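Local coordinates for protein ethylbenzene dehydrogenase alpha-subunit (Aromatoleum aromaticum, PDB 2IVF) that belongs to the molybdopterin oxidoreductase family and, as the alpha-subunit of its complex, houses a molybdenum atom and an iron/sulfur cluster, at residues I102-E106 with A132-Y138; T525-I531 with K803-T807; T339-L343 with Q813-D819; F479-Y483 with P664-N668. Numbering follows the deposited sequence.

In the fold
Contact 1 comes first along the chain and is closed before the others open. It joins strand 102-108 to residues 132-138, where the Phe133 side chain is about 7 Å from the iron/sulfur cluster. Contacts 2 and 3 lie on the opposite side of the chain's centre, their centres about 20 Å apart. They share the long connection between helices 796-800 and 819-824, touch through Thr807 and Gln813, and tie this connection to helix 526-540 and to the loop after strand 334-336. Contact 4 lies deeper, about 28 Å from contact 1 and 20 Å from contact 2, centre to centre, near the molybdenum atom. Contacts 2 and 4 cross each other within the span closed by contact 3, bringing distant sequence segments together.

Contact 1 (I102-E106 with A132-Y138); sequences IVWRE and AFNNNLY
A classic beta bulge shapes this contact: on strand 102-108, outermost within this chain in a three-stranded antiparallel sheet, Trp104 (phi/psi -79/-51°) and Arg105 both face Tyr97. Residues 132-138 form a turn and a weakly bonded helix, about 134-137, which comes closest at Arg105 and Asn134, CA to CA 5.5 Å. Apolar packing centres on Val103 (chi1 t), a compact branched residue suited to this buried spot: its CG2 is 3.6 Å from Leu137 CD1. Ile102 CG2 makes a CH-pi contact over the Tyr138 ring, 3.9 Å from its centroid. Among the polar interactions, Glu106 (chi1 p) turns its carboxylate to the backbone of Asn134, whose N gives weak hydrogen bonds to OE1 (3.0 Å) and OE2 (3.3 Å); OE1 is also hydrogen-bonded to Tyr656 OH. Asn135 bonds Asn40 and Lys44 of the beta-subunit, placing the contact at that interface, while Phe133 stacks on Tyr655. Tyr138 (chi1 m) reaches back so that its OH accepts from Val103 N at 2.7 Å.

Contact 2 (T525-I531 with K803-T807); sequences TDEMGNI and KVFPT
A capping box opens helix 526-540 here, and a non-regular segment, 803-807, packs against its N-terminal end. Thr525, the N-cap, has chi1 p, which turns OG1 to Met528 N (3.4 Å, weak). In return Thr525 N donates weakly to Met528 SD at 3.5 Å, sulphur standing where a carboxylate is more usual. Met528 (m, t, t) is long enough to extend past the cap: its CE lies 3.7 Å from Val804 CG2, and its CG 3.9 Å from Pro806 CB. Ile531 (m, t) adds CD1 at 3.8 Å from Pro806 CB. The nearest CA pair is Met528 CA and Pro806 CA, 6.0 Å apart; Thr525 CA and Val804 CA are 7.9 Å apart. Pro806 (phi/psi -79/66°) is the centre of an inverse gamma turn, closed by a weak bond from Thr807 N to Phe805 O of 2.8 Å, and its rigid ring presents a compact apolar face to the helix. Lys803, t at all four chi angles, stretches along the cap to a salt bridge with Asp526, whose chi1 is p. Glu527 (t, t) sends OE1 to Lys234, while OE2 accepts from two waters. One water also binds Lys803 NZ; the other accepts from Thr525 OG1 (2.7 Å) and donates to Val804 O (2.9 Å). The salt bridge itself joins Lys803 NZ to Asp526 OD1 at 2.6 Å.

Contact 3 (T339-L343 with Q813-D819); sequences TGKFL and QFYLDHD
This loop-to-loop contact joins the connection between strand 334-336 and helix 345-349 to the segment leading into helix 819-824; an ST turn shapes the first loop, and the second ends at the helix N-cap. Thr339 OG1 accepts from Lys341 N at 3.3 Å, and Gly340 takes positive phi (81/11°), where a CB would jam against the preceding carbonyl. The segments come closest at Lys341 and Asp817, CA to CA 5.5 Å. Tyr815 (chi1 t) gives its OH to Gly340 O at 2.5 Å and turns its ring edge to the face of Phe342 (chi1 m) in a T-shaped pair, centroids 5.5 Å apart, planes at 82°. Asp817 (chi1 p) uses both carboxylate oxygens: OD1 bonds Tyr949 OH, and OD2 accepts from Phe342 N at 2.9 Å. His818, the N-cap, bonds Trp820 N through ND1 and Gly947 O through NE2. Long, flexible Lys341, with chi4 m, brings NZ 2.6 Å from Asp817 O and into a salt bridge with Asp819 OD1 at 2.8 Å.

Contact 4 (F479-Y483 with P664-N668); sequences FAWAY and PCSGN
This is a buried backbone-led contact between two loops, one between helices 454-467 and 486-493, the other linking strands 659-661 and 670-676; its centre lies about 11 Å from the centre of the chain. The loops run antiparallel without forming strands: CA atoms of Tyr483 and Cys665 are 4.3 Å apart, those of Ala480 and Gly667 5.6 Å. One hydrogen bond crosses, Ser666 N to Ala482 O at 3.0 Å. Small residues permit such closeness: Ala480 CB lies 3.5 Å from Ser666 OG and 4.1 Å from Cys665 SG, and a CB on Gly667 would come within 3.8 Å of Ala480 CB. Tyr483 (chi1 p) packs its CB 3.7 Å from Cys665 CB while its ring leads away. Cys665 (chi1 p) curls back so that SG accepts a weak bond from Gly667 N at 3.6 Å, and Ser666 OG is satisfied by Tyr239 O. Trp481 points its CB away from residues 664-668; its ring stacks on His236. Asn668 bonds Gly90, and Pro664 packs on Ser91. The paired loops thus belong to the cofactor surroundings of a molybdopterin oxidoreductase, with the Trp481 side chain about 6 Å from the molybdenum atom and residues 664-668 bordering the iron/sulfur cluster pocket.

Contact 1 (I102-E106 with A132-Y138)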
loop_
_atom_site.group_PDB
_atom_site.type_symbol
_atom_site.label_atom_id
_atom_site.label_comp_id
_atom_site.label_asym_id
_atom_site.label_seq_id
_atom_site.Cartn_x
_atom_site.Cartn_y
_atom_site.Cartn_z
ATOM N N ILE A 102 21.230 4.415 -13.902
ATOM C CA ILE A 102 20.311 3.600 -13.133
ATOM C C ILE A 102 19.318 4.525 -12.416
ATOM O O ILE A 102 19.688 5.641 -12.023
ATOM C CB ILE A 102 21.181 2.761 -12.132
ATOM C CG1 ILE A 102 21.979 1.692 -12.911
ATOM C CG2 ILE A 102 20.424 2.122 -11.078
ATOM C CD1 ILE A 102 21.144 0.848 -13.829
ATOM N N VAL A 103 18.077 4.081 -12.234
ATOM C CA VAL A 103 17.153 4.823 -11.349
ATOM C C VAL A 103 17.582 4.657 -9.891
ATOM O O VAL A 103 17.466 3.580 -9.300
ATOM C CB VAL A 103 15.697 4.361 -11.490
ATOM C CG1 VAL A 103 14.788 5.106 -10.472
ATOM C CG2 VAL A 103 15.203 4.546 -12.956
ATOM N N TRP A 104 18.081 5.725 -9.310
ATOM C CA TRP A 104 18.520 5.709 -7.934
ATOM C C TRP A 104 17.338 5.822 -6.969
ATOM O O TRP A 104 17.207 5.033 -6.049
ATOM C CB TRP A 104 19.482 6.851 -7.733
ATOM C CG TRP A 104 19.750 7.161 -6.338
ATOM C CD1 TRP A 104 20.034 6.299 -5.327
ATOM C CD2 TRP A 104 19.782 8.460 -5.789
ATOM N NE1 TRP A 104 20.204 7.015 -4.149
ATOM C CE2 TRP A 104 20.077 8.343 -4.427
ATOM C CE3 TRP A 104 19.545 9.718 -6.309
ATOM C CZ2 TRP A 104 20.155 9.437 -3.604
ATOM C CZ3 TRP A 104 19.673 10.807 -5.489
ATOM C CH2 TRP A 104 19.949 10.660 -4.164
ATOM N N ARG A 105 16.478 6.818 -7.189
ATOM C CA ARG A 105 15.319 7.017 -6.318
ATOM C C ARG A 105 14.330 7.904 -7.029
ATOM O O ARG A 105 14.613 8.409 -8.135
ATOM C CB ARG A 105 15.727 7.699 -5.017
ATOM C CG ARG A 105 16.117 9.118 -5.220
ATOM C CD ARG A 105 16.521 9.753 -3.938
ATOM N NE ARG A 105 15.403 10.007 -3.038
ATOM C CZ ARG A 105 14.697 11.144 -2.974
ATOM N NH1 ARG A 105 14.929 12.138 -3.790
ATOM N NH2 ARG A 105 13.737 11.269 -2.089
ATOM N N GLU A 106 13.180 8.074 -6.374
ATOM C CA GLU A 106 12.139 8.961 -6.860
ATOM C C GLU A 106 11.617 9.794 -5.699
ATOM O O GLU A 106 11.791 9.444 -4.524
ATOM C CB GLU A 106 11.016 8.132 -7.473
ATOM C CG GLU A 106 10.455 7.037 -6.527
ATOM C CD GLU A 106 11.088 5.702 -6.782
ATOM O OE1 GLU A 106 10.756 5.047 -7.800
ATOM O OE2 GLU A 106 11.918 5.274 -5.966
ATOM N N ALA A 132 9.242 3.966 -3.507
ATOM C CA ALA A 132 10.328 2.958 -3.436
ATOM C C ALA A 132 10.406 2.101 -4.695
ATOM O O ALA A 132 11.083 1.072 -4.720
ATOM C CB ALA A 132 10.088 2.045 -2.248
ATOM N N PHE A 133 9.781 2.561 -5.770
ATOM C CA PHE A 133 9.722 1.781 -6.990
ATOM C C PHE A 133 11.086 1.520 -7.659
ATOM O O PHE A 133 11.274 0.527 -8.332
ATOM C CB PHE A 133 8.737 2.408 -8.003
ATOM C CG PHE A 133 8.403 1.437 -9.064
ATOM C CD1 PHE A 133 7.550 0.408 -8.757
ATOM C CD2 PHE A 133 9.021 1.468 -10.300
ATOM C CE1 PHE A 133 7.271 -0.588 -9.700
ATOM C CE2 PHE A 133 8.753 0.474 -11.233
ATOM C CZ PHE A 133 7.882 -0.552 -10.911
ATOM N N ASN A 134 12.084 2.369 -7.416
ATOM C CA ASN A 134 13.409 2.073 -7.891
ATOM C C ASN A 134 13.873 0.676 -7.479
ATOM O O ASN A 134 14.648 0.037 -8.179
ATOM C CB ASN A 134 14.388 3.122 -7.339
ATOM C CG ASN A 134 14.689 2.932 -5.834
ATOM O OD1 ASN A 134 14.097 3.595 -4.968
ATOM N ND2 ASN A 134 15.675 2.090 -5.540
ATOM N N ASN A 135 13.369 0.172 -6.346
ATOM C CA ASN A 135 13.750 -1.152 -5.869
ATOM C C ASN A 135 13.146 -2.241 -6.692
ATOM O O ASN A 135 13.764 -3.285 -6.863
ATOM C CB ASN A 135 13.348 -1.290 -4.414
ATOM C CG ASN A 135 14.076 -0.300 -3.557
ATOM O OD1 ASN A 135 15.280 -0.434 -3.360
ATOM N ND2 ASN A 135 13.406 0.781 -3.179
ATOM N N ASN A 136 11.961 -1.987 -7.239
ATOM C CA ASN A 136 11.358 -2.938 -8.171
ATOM C C ASN A 136 12.200 -3.108 -9.426
ATOM O O ASN A 136 12.383 -4.220 -9.938
ATOM C CB ASN A 136 9.961 -2.512 -8.575
ATOM C CG ASN A 136 8.940 -2.725 -7.481
ATOM O OD1 ASN A 136 9.002 -2.063 -6.468
ATOM N ND2 ASN A 136 7.973 -3.625 -7.706
ATOM N N LEU A 137 12.693 -1.999 -9.934
ATOM C CA LEU A 137 13.462 -2.020 -11.174
ATOM C C LEU A 137 14.771 -2.808 -11.065
ATOM O O LEU A 137 15.310 -3.238 -12.063
ATOM C CB LEU A 137 13.742 -0.590 -11.624
ATOM C CG LEU A 137 12.540 0.260 -11.958
ATOM C CD1 LEU A 137 13.038 1.666 -12.450
ATOM C CD2 LEU A 137 11.615 -0.408 -12.971
ATOM N N TYR A 138 15.311 -2.989 -9.873
ATOM C CA TYR A 138 16.544 -3.759 -9.734
ATOM C C TYR A 138 16.337 -4.991 -8.882
ATOM O O TYR A 138 17.297 -5.615 -8.474
ATOM C CB TYR A 138 17.678 -2.838 -9.250
ATOM C CG TYR A 138 17.654 -1.630 -10.181
ATOM C CD1 TYR A 138 18.185 -1.726 -11.470
ATOM C CD2 TYR A 138 16.994 -0.424 -9.805
ATOM C CE1 TYR A 138 18.117 -0.648 -12.346
ATOM C CE2 TYR A 138 16.898 0.651 -10.652
ATOM C CZ TYR A 138 17.461 0.532 -11.940
ATOM O OH TYR A 138 17.378 1.547 -12.831
#

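Contact 2 (T525-I531 with K803-T807)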
loop_
_atom_site.group_PDB
_atom_site.type_symbol
_atom_site.label_atom_id
_atom_site.label_comp_id
_atom_site.label_asym_id
_atom_site.label_seq_id
_atom_site.Cartn_x
_atom_site.Cartn_y
_atom_site.Cartn_z
ATOM N N THR A 525 -32.514 10.307 -24.259
ATOM C CA THR A 525 -31.397 11.243 -24.076
ATOM C C THR A 525 -30.123 10.744 -24.741
ATOM O O THR A 525 -29.984 9.567 -25.109
ATOM C CB THR A 525 -31.080 11.428 -22.603
ATOM O OG1 THR A 525 -30.765 10.150 -22.043
ATOM C CG2 THR A 525 -32.265 12.029 -21.853
ATOM N N ASP A 526 -29.162 11.652 -24.864
ATOM C CA ASP A 526 -27.834 11.289 -25.346
ATOM C C ASP A 526 -27.274 10.102 -24.573
ATOM O O ASP A 526 -26.678 9.175 -25.152
ATOM C CB ASP A 526 -26.884 12.499 -25.289
ATOM C CG ASP A 526 -26.979 13.287 -23.970
ATOM O OD1 ASP A 526 -27.407 12.766 -22.917
ATOM O OD2 ASP A 526 -26.617 14.475 -24.006
ATOM N N GLU A 527 -27.495 10.127 -23.261
ATOM C CA GLU A 527 -26.975 9.100 -22.368
ATOM C C GLU A 527 -27.487 7.734 -22.799
ATOM O O GLU A 527 -26.752 6.751 -22.818
ATOM C CB GLU A 527 -27.403 9.399 -20.933
ATOM C CG GLU A 527 -26.944 8.355 -19.949
ATOM C CD GLU A 527 -27.171 8.715 -18.506
ATOM O OE1 GLU A 527 -26.542 8.022 -17.664
ATOM O OE2 GLU A 527 -27.955 9.654 -18.216
ATOM N N MET A 528 -28.742 7.701 -23.222
ATOM C CA MET A 528 -29.385 6.462 -23.668
ATOM C C MET A 528 -28.872 6.008 -25.040
ATOM O O MET A 528 -28.645 4.807 -25.282
ATOM C CB MET A 528 -30.886 6.681 -23.714
ATOM C CG MET A 528 -31.475 6.923 -22.338
ATOM S SD MET A 528 -33.196 7.375 -22.419
ATOM C CE MET A 528 -33.420 8.060 -20.796
ATOM N N GLY A 529 -28.660 6.966 -25.923
ATOM C CA GLY A 529 -28.073 6.683 -27.228
ATOM C C GLY A 529 -26.697 6.079 -27.051
ATOM O O GLY A 529 -26.338 5.110 -27.728
ATOM N N ASN A 530 -25.925 6.649 -26.141
ATOM C CA ASN A 530 -24.567 6.151 -25.850
ATOM C C ASN A 530 -24.547 4.712 -25.301
ATOM O O ASN A 530 -23.722 3.889 -25.720
ATOM C CB ASN A 530 -23.851 7.125 -24.926
ATOM C CG ASN A 530 -22.536 6.584 -24.420
ATOM O OD1 ASN A 530 -22.450 5.999 -23.327
ATOM N ND2 ASN A 530 -21.495 6.749 -25.234
ATOM N N ILE A 531 -25.468 4.391 -24.392
ATOM C CA ILE A 531 -25.625 3.001 -23.896
ATOM C C ILE A 531 -25.922 1.977 -25.017
ATOM O O ILE A 531 -25.335 0.897 -25.047
ATOM C CB ILE A 531 -26.751 2.909 -22.860
ATOM C CG1 ILE A 531 -26.388 3.686 -21.586
ATOM C CG2 ILE A 531 -27.025 1.469 -22.464
ATOM C CD1 ILE A 531 -27.592 3.990 -20.766
ATOM N N LYS A 803 -32.872 16.213 -15.684
ATOM C CA LYS A 803 -32.615 15.205 -16.700
ATOM C C LYS A 803 -33.026 13.805 -16.200
ATOM O O LYS A 803 -32.660 13.373 -15.089
ATOM C CB LYS A 803 -31.146 15.223 -17.135
ATOM C CG LYS A 803 -30.883 14.477 -18.426
ATOM C CD LYS A 803 -29.376 14.368 -18.764
ATOM C CE LYS A 803 -29.122 13.680 -20.100
ATOM N NZ LYS A 803 -27.711 13.871 -20.591
ATOM N N VAL A 804 -33.757 13.106 -17.051
ATOM C CA VAL A 804 -34.222 11.749 -16.769
ATOM C C VAL A 804 -33.053 10.779 -16.618
ATOM O O VAL A 804 -31.925 11.041 -17.088
ATOM C CB VAL A 804 -35.239 11.232 -17.860
ATOM C CG1 VAL A 804 -36.541 12.073 -17.838
ATOM C CG2 VAL A 804 -34.642 11.232 -19.276
ATOM N N PHE A 805 -33.332 9.653 -15.966
ATOM C CA PHE A 805 -32.355 8.614 -15.771
ATOM C C PHE A 805 -32.592 7.536 -16.794
ATOM O O PHE A 805 -33.740 7.310 -17.198
ATOM C CB PHE A 805 -32.519 7.985 -14.392
ATOM C CG PHE A 805 -32.089 8.850 -13.285
ATOM C CD1 PHE A 805 -32.937 9.823 -12.773
ATOM C CD2 PHE A 805 -30.837 8.695 -12.750
ATOM C CE1 PHE A 805 -32.528 10.613 -11.697
ATOM C CE2 PHE A 805 -30.410 9.479 -11.709
ATOM C CZ PHE A 805 -31.261 10.434 -11.177
ATOM N N PRO A 806 -31.507 6.862 -17.235
ATOM C CA PRO A 806 -31.711 5.801 -18.213
ATOM C C PRO A 806 -32.205 4.481 -17.583
ATOM O O PRO A 806 -31.499 3.451 -17.601
ATOM C CB PRO A 806 -30.338 5.685 -18.852
ATOM C CG PRO A 806 -29.398 5.939 -17.690
ATOM C CD PRO A 806 -30.066 7.059 -16.929
ATOM N N THR A 807 -33.420 4.524 -17.043
ATOM C CA THR A 807 -34.014 3.399 -16.337
ATOM C C THR A 807 -35.430 3.141 -16.904
ATOM O O THR A 807 -35.995 3.990 -17.574
ATOM C CB THR A 807 -34.174 3.664 -14.816
ATOM O OG1 THR A 807 -34.999 4.812 -14.589
ATOM C CG2 THR A 807 -32.874 3.823 -14.097
HETATM O O HOH W 1 -30.293 10.266 -19.376
HETATM O O HOH W 2 -26.586 12.123 -18.635
#

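Contact 3 (T339-L343 with Q813-D819)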
loop_
_atom_site.group_PDB
_atom_site.type_symbol
_atom_site.label_atom_id
_atom_site.label_comp_id
_atom_site.label_asym_id
_atom_site.label_seq_id
_atom_site.Cartn_x
_atom_site.Cartn_y
_atom_site.Cartn_z
ATOM N N THR A 339 -50.873 -7.200 -9.555
ATOM C CA THR A 339 -49.749 -7.821 -10.281
ATOM C C THR A 339 -48.380 -7.453 -9.686
ATOM O O THR A 339 -47.386 -8.149 -9.911
ATOM C CB THR A 339 -49.717 -7.424 -11.776
ATOM O OG1 THR A 339 -49.467 -6.019 -11.906
ATOM C CG2 THR A 339 -51.024 -7.792 -12.492
ATOM N N GLY A 340 -48.328 -6.369 -8.915
ATOM C CA GLY A 340 -47.085 -5.895 -8.348
ATOM C C GLY A 340 -46.252 -5.087 -9.329
ATOM O O GLY A 340 -45.098 -4.776 -9.081
ATOM N N LYS A 341 -46.853 -4.740 -10.449
ATOM C CA LYS A 341 -46.117 -4.075 -11.505
ATOM C C LYS A 341 -46.571 -2.631 -11.603
ATOM O O LYS A 341 -47.720 -2.303 -11.274
ATOM C CB LYS A 341 -46.300 -4.863 -12.824
ATOM C CG LYS A 341 -45.229 -5.988 -12.950
ATOM C CD LYS A 341 -45.689 -7.162 -13.742
ATOM C CE LYS A 341 -44.754 -8.372 -13.574
ATOM N NZ LYS A 341 -43.299 -8.073 -13.736
ATOM N N PHE A 342 -45.663 -1.760 -12.021
ATOM C CA PHE A 342 -46.018 -0.355 -12.199
ATOM C C PHE A 342 -47.302 -0.247 -13.037
ATOM O O PHE A 342 -47.483 -0.970 -14.043
ATOM C CB PHE A 342 -44.901 0.438 -12.874
ATOM C CG PHE A 342 -43.686 0.670 -12.009
ATOM C CD1 PHE A 342 -43.702 1.612 -10.988
ATOM C CD2 PHE A 342 -42.510 -0.035 -12.250
ATOM C CE1 PHE A 342 -42.574 1.834 -10.196
ATOM C CE2 PHE A 342 -41.389 0.167 -11.494
ATOM C CZ PHE A 342 -41.406 1.119 -10.445
ATOM N N LEU A 343 -48.197 0.638 -12.600
ATOM C CA LEU A 343 -49.376 0.978 -13.383
ATOM C C LEU A 343 -48.920 1.658 -14.663
ATOM O O LEU A 343 -48.184 2.653 -14.593
ATOM C CB LEU A 343 -50.272 1.927 -12.600
ATOM C CG LEU A 343 -51.553 2.368 -13.300
ATOM C CD1 LEU A 343 -52.380 1.145 -13.623
ATOM C CD2 LEU A 343 -52.300 3.367 -12.413
ATOM N N GLN A 813 -34.519 4.465 -9.416
ATOM C CA GLN A 813 -35.568 3.476 -9.326
ATOM C C GLN A 813 -35.267 2.455 -8.259
ATOM O O GLN A 813 -34.367 1.663 -8.408
ATOM C CB GLN A 813 -35.725 2.792 -10.657
ATOM C CG GLN A 813 -36.884 1.859 -10.668
ATOM C CD GLN A 813 -37.150 1.257 -12.006
ATOM O OE1 GLN A 813 -36.812 1.849 -13.032
ATOM N NE2 GLN A 813 -37.783 0.085 -12.015
ATOM N N PHE A 814 -36.008 2.533 -7.159
ATOM C CA PHE A 814 -35.880 1.592 -6.059
ATOM C C PHE A 814 -36.752 0.373 -6.126
ATOM O O PHE A 814 -36.448 -0.592 -5.433
ATOM C CB PHE A 814 -36.069 2.332 -4.770
ATOM C CG PHE A 814 -35.050 3.391 -4.611
ATOM C CD1 PHE A 814 -33.786 3.063 -4.184
ATOM C CD2 PHE A 814 -35.302 4.670 -5.023
ATOM C CE1 PHE A 814 -32.800 3.994 -4.117
ATOM C CE2 PHE A 814 -34.310 5.612 -4.954
ATOM C CZ PHE A 814 -33.057 5.269 -4.484
ATOM N N TYR A 815 -37.799 0.417 -6.949
ATOM C CA TYR A 815 -38.665 -0.742 -7.163
ATOM C C TYR A 815 -38.366 -1.419 -8.503
ATOM O O TYR A 815 -38.612 -0.836 -9.564
ATOM C CB TYR A 815 -40.113 -0.307 -7.024
ATOM C CG TYR A 815 -41.110 -1.433 -6.978
ATOM C CD1 TYR A 815 -41.085 -2.372 -5.958
ATOM C CD2 TYR A 815 -42.085 -1.551 -7.933
ATOM C CE1 TYR A 815 -42.017 -3.431 -5.926
ATOM C CE2 TYR A 815 -42.996 -2.588 -7.903
ATOM C CZ TYR A 815 -42.971 -3.515 -6.898
ATOM O OH TYR A 815 -43.911 -4.542 -6.865
ATOM N N LEU A 816 -37.817 -2.638 -8.465
ATOM C CA LEU A 816 -37.524 -3.393 -9.707
ATOM C C LEU A 816 -38.594 -4.449 -9.854
ATOM O O LEU A 816 -38.589 -5.453 -9.151
ATOM C CB LEU A 816 -36.134 -4.008 -9.690
ATOM C CG LEU A 816 -35.033 -2.977 -9.392
ATOM C CD1 LEU A 816 -33.669 -3.652 -9.151
ATOM C CD2 LEU A 816 -34.897 -1.950 -10.515
ATOM N N ASP A 817 -39.532 -4.185 -10.744
ATOM C CA ASP A 817 -40.762 -5.008 -10.837
ATOM C C ASP A 817 -40.678 -6.138 -11.863
ATOM O O ASP A 817 -41.686 -6.672 -12.285
ATOM C CB ASP A 817 -41.993 -4.125 -11.001
ATOM C CG ASP A 817 -42.156 -3.558 -12.410
ATOM O OD1 ASP A 817 -41.136 -3.367 -13.131
ATOM O OD2 ASP A 817 -43.311 -3.317 -12.800
ATOM N N HIS A 818 -39.448 -6.495 -12.210
ATOM C CA HIS A 818 -39.102 -7.614 -13.070
ATOM C C HIS A 818 -39.435 -8.886 -12.300
ATOM O O HIS A 818 -39.149 -8.994 -11.111
ATOM C CB HIS A 818 -37.591 -7.499 -13.358
ATOM C CG HIS A 818 -37.046 -8.506 -14.317
ATOM N ND1 HIS A 818 -36.894 -9.840 -13.999
ATOM C CD2 HIS A 818 -36.557 -8.361 -15.574
ATOM C CE1 HIS A 818 -36.382 -10.483 -15.039
ATOM N NE2 HIS A 818 -36.169 -9.608 -16.010
ATOM N N ASP A 819 -40.011 -9.861 -12.996
ATOM C CA ASP A 819 -40.453 -11.138 -12.392
ATOM C C ASP A 819 -39.430 -11.827 -11.515
ATOM O O ASP A 819 -39.767 -12.301 -10.434
ATOM C CB ASP A 819 -40.916 -12.103 -13.491
ATOM C CG ASP A 819 -42.199 -11.641 -14.168
ATOM O OD1 ASP A 819 -42.947 -10.834 -13.568
ATOM O OD2 ASP A 819 -42.476 -12.118 -15.294
#

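Contact 4 (F479-Y483 with P664-N668)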
loop_
_atom_site.group_PDB
_atom_site.type_symbol
_atom_site.label_atom_id
_atom_site.label_comp_id
_atom_site.label_asym_id
_atom_site.label_seq_id
_atom_site.Cartn_x
_atom_site.Cartn_y
_atom_site.Cartn_z
ATOM N N PHE A 479 -18.669 7.290 -5.008
ATOM C CA PHE A 479 -17.516 6.572 -5.471
ATOM C C PHE A 479 -16.815 7.421 -6.539
ATOM O O PHE A 479 -17.239 8.541 -6.817
ATOM C CB PHE A 479 -17.847 5.150 -5.967
ATOM C CG PHE A 479 -19.144 5.025 -6.742
ATOM C CD1 PHE A 479 -19.297 5.563 -8.016
ATOM C CD2 PHE A 479 -20.196 4.292 -6.210
ATOM C CE1 PHE A 479 -20.481 5.391 -8.710
ATOM C CE2 PHE A 479 -21.372 4.114 -6.906
ATOM C CZ PHE A 479 -21.524 4.674 -8.144
ATOM N N ALA A 480 -15.744 6.893 -7.132
ATOM C CA ALA A 480 -14.983 7.604 -8.133
ATOM C C ALA A 480 -14.838 6.724 -9.365
ATOM O O ALA A 480 -13.778 6.178 -9.621
ATOM C CB ALA A 480 -13.640 7.961 -7.591
ATOM N N TRP A 481 -15.899 6.633 -10.153
ATOM C CA TRP A 481 -15.948 5.683 -11.248
ATOM C C TRP A 481 -16.284 6.369 -12.566
ATOM O O TRP A 481 -16.756 5.743 -13.480
ATOM C CB TRP A 481 -17.002 4.653 -10.870
ATOM C CG TRP A 481 -16.831 3.314 -11.442
ATOM C CD1 TRP A 481 -17.802 2.543 -12.007
ATOM C CD2 TRP A 481 -15.633 2.546 -11.487
ATOM N NE1 TRP A 481 -17.277 1.342 -12.412
ATOM C CE2 TRP A 481 -15.944 1.324 -12.102
ATOM C CE3 TRP A 481 -14.329 2.768 -11.067
ATOM C CZ2 TRP A 481 -15.008 0.358 -12.317
ATOM C CZ3 TRP A 481 -13.396 1.784 -11.270
ATOM C CH2 TRP A 481 -13.736 0.599 -11.887
ATOM N N ALA A 482 -16.119 7.681 -12.621
ATOM C CA ALA A 482 -16.189 8.438 -13.863
ATOM C C ALA A 482 -14.756 8.613 -14.364
ATOM O O ALA A 482 -13.889 9.058 -13.632
ATOM C CB ALA A 482 -16.835 9.779 -13.621
ATOM N N TYR A 483 -14.495 8.249 -15.611
ATOM C CA TYR A 483 -13.170 8.485 -16.166
ATOM C C TYR A 483 -13.196 8.447 -17.680
ATOM O O TYR A 483 -14.126 7.888 -18.247
ATOM C CB TYR A 483 -12.187 7.434 -15.658
ATOM C CG TYR A 483 -12.646 5.985 -15.740
ATOM C CD1 TYR A 483 -12.446 5.210 -16.891
ATOM C CD2 TYR A 483 -13.237 5.371 -14.627
ATOM C CE1 TYR A 483 -12.868 3.848 -16.933
ATOM C CE2 TYR A 483 -13.649 4.036 -14.650
ATOM C CZ TYR A 483 -13.482 3.278 -15.799
ATOM O OH TYR A 483 -13.909 1.971 -15.721
ATOM N N PRO A 664 -6.139 8.282 -15.003
ATOM C CA PRO A 664 -6.863 8.805 -13.828
ATOM C C PRO A 664 -8.400 8.659 -13.953
ATOM O O PRO A 664 -8.974 8.501 -15.068
ATOM C CB PRO A 664 -6.499 10.290 -13.863
ATOM C CG PRO A 664 -6.378 10.567 -15.305
ATOM C CD PRO A 664 -5.742 9.369 -15.897
ATOM N N CYS A 665 -9.074 8.796 -12.820
ATOM C CA CYS A 665 -10.492 8.962 -12.808
ATOM C C CYS A 665 -10.782 10.273 -12.073
ATOM O O CYS A 665 -9.876 11.091 -11.825
ATOM C CB CYS A 665 -11.113 7.779 -12.101
ATOM S SG CYS A 665 -10.614 7.643 -10.367
ATOM N N SER A 666 -12.051 10.496 -11.745
ATOM C CA SER A 666 -12.467 11.699 -11.036
ATOM C C SER A 666 -11.686 12.002 -9.751
ATOM O O SER A 666 -11.494 13.182 -9.426
ATOM C CB SER A 666 -13.972 11.619 -10.720
ATOM O OG SER A 666 -14.262 10.503 -9.915
ATOM N N GLY A 667 -11.254 10.956 -9.041
ATOM C CA GLY A 667 -10.692 11.103 -7.706
ATOM C C GLY A 667 -9.487 12.016 -7.687
ATOM O O GLY A 667 -9.470 12.989 -6.954
ATOM N N ASN A 668 -8.490 11.689 -8.525
ATOM C CA ASN A 668 -7.287 12.487 -8.694
ATOM C C ASN A 668 -7.276 12.803 -10.186
ATOM O O ASN A 668 -6.696 12.060 -10.959
ATOM C CB ASN A 668 -6.023 11.720 -8.342
ATOM C CG ASN A 668 -5.793 11.536 -6.868
ATOM O OD1 ASN A 668 -6.673 11.744 -6.007
ATOM N ND2 ASN A 668 -4.551 11.167 -6.550
#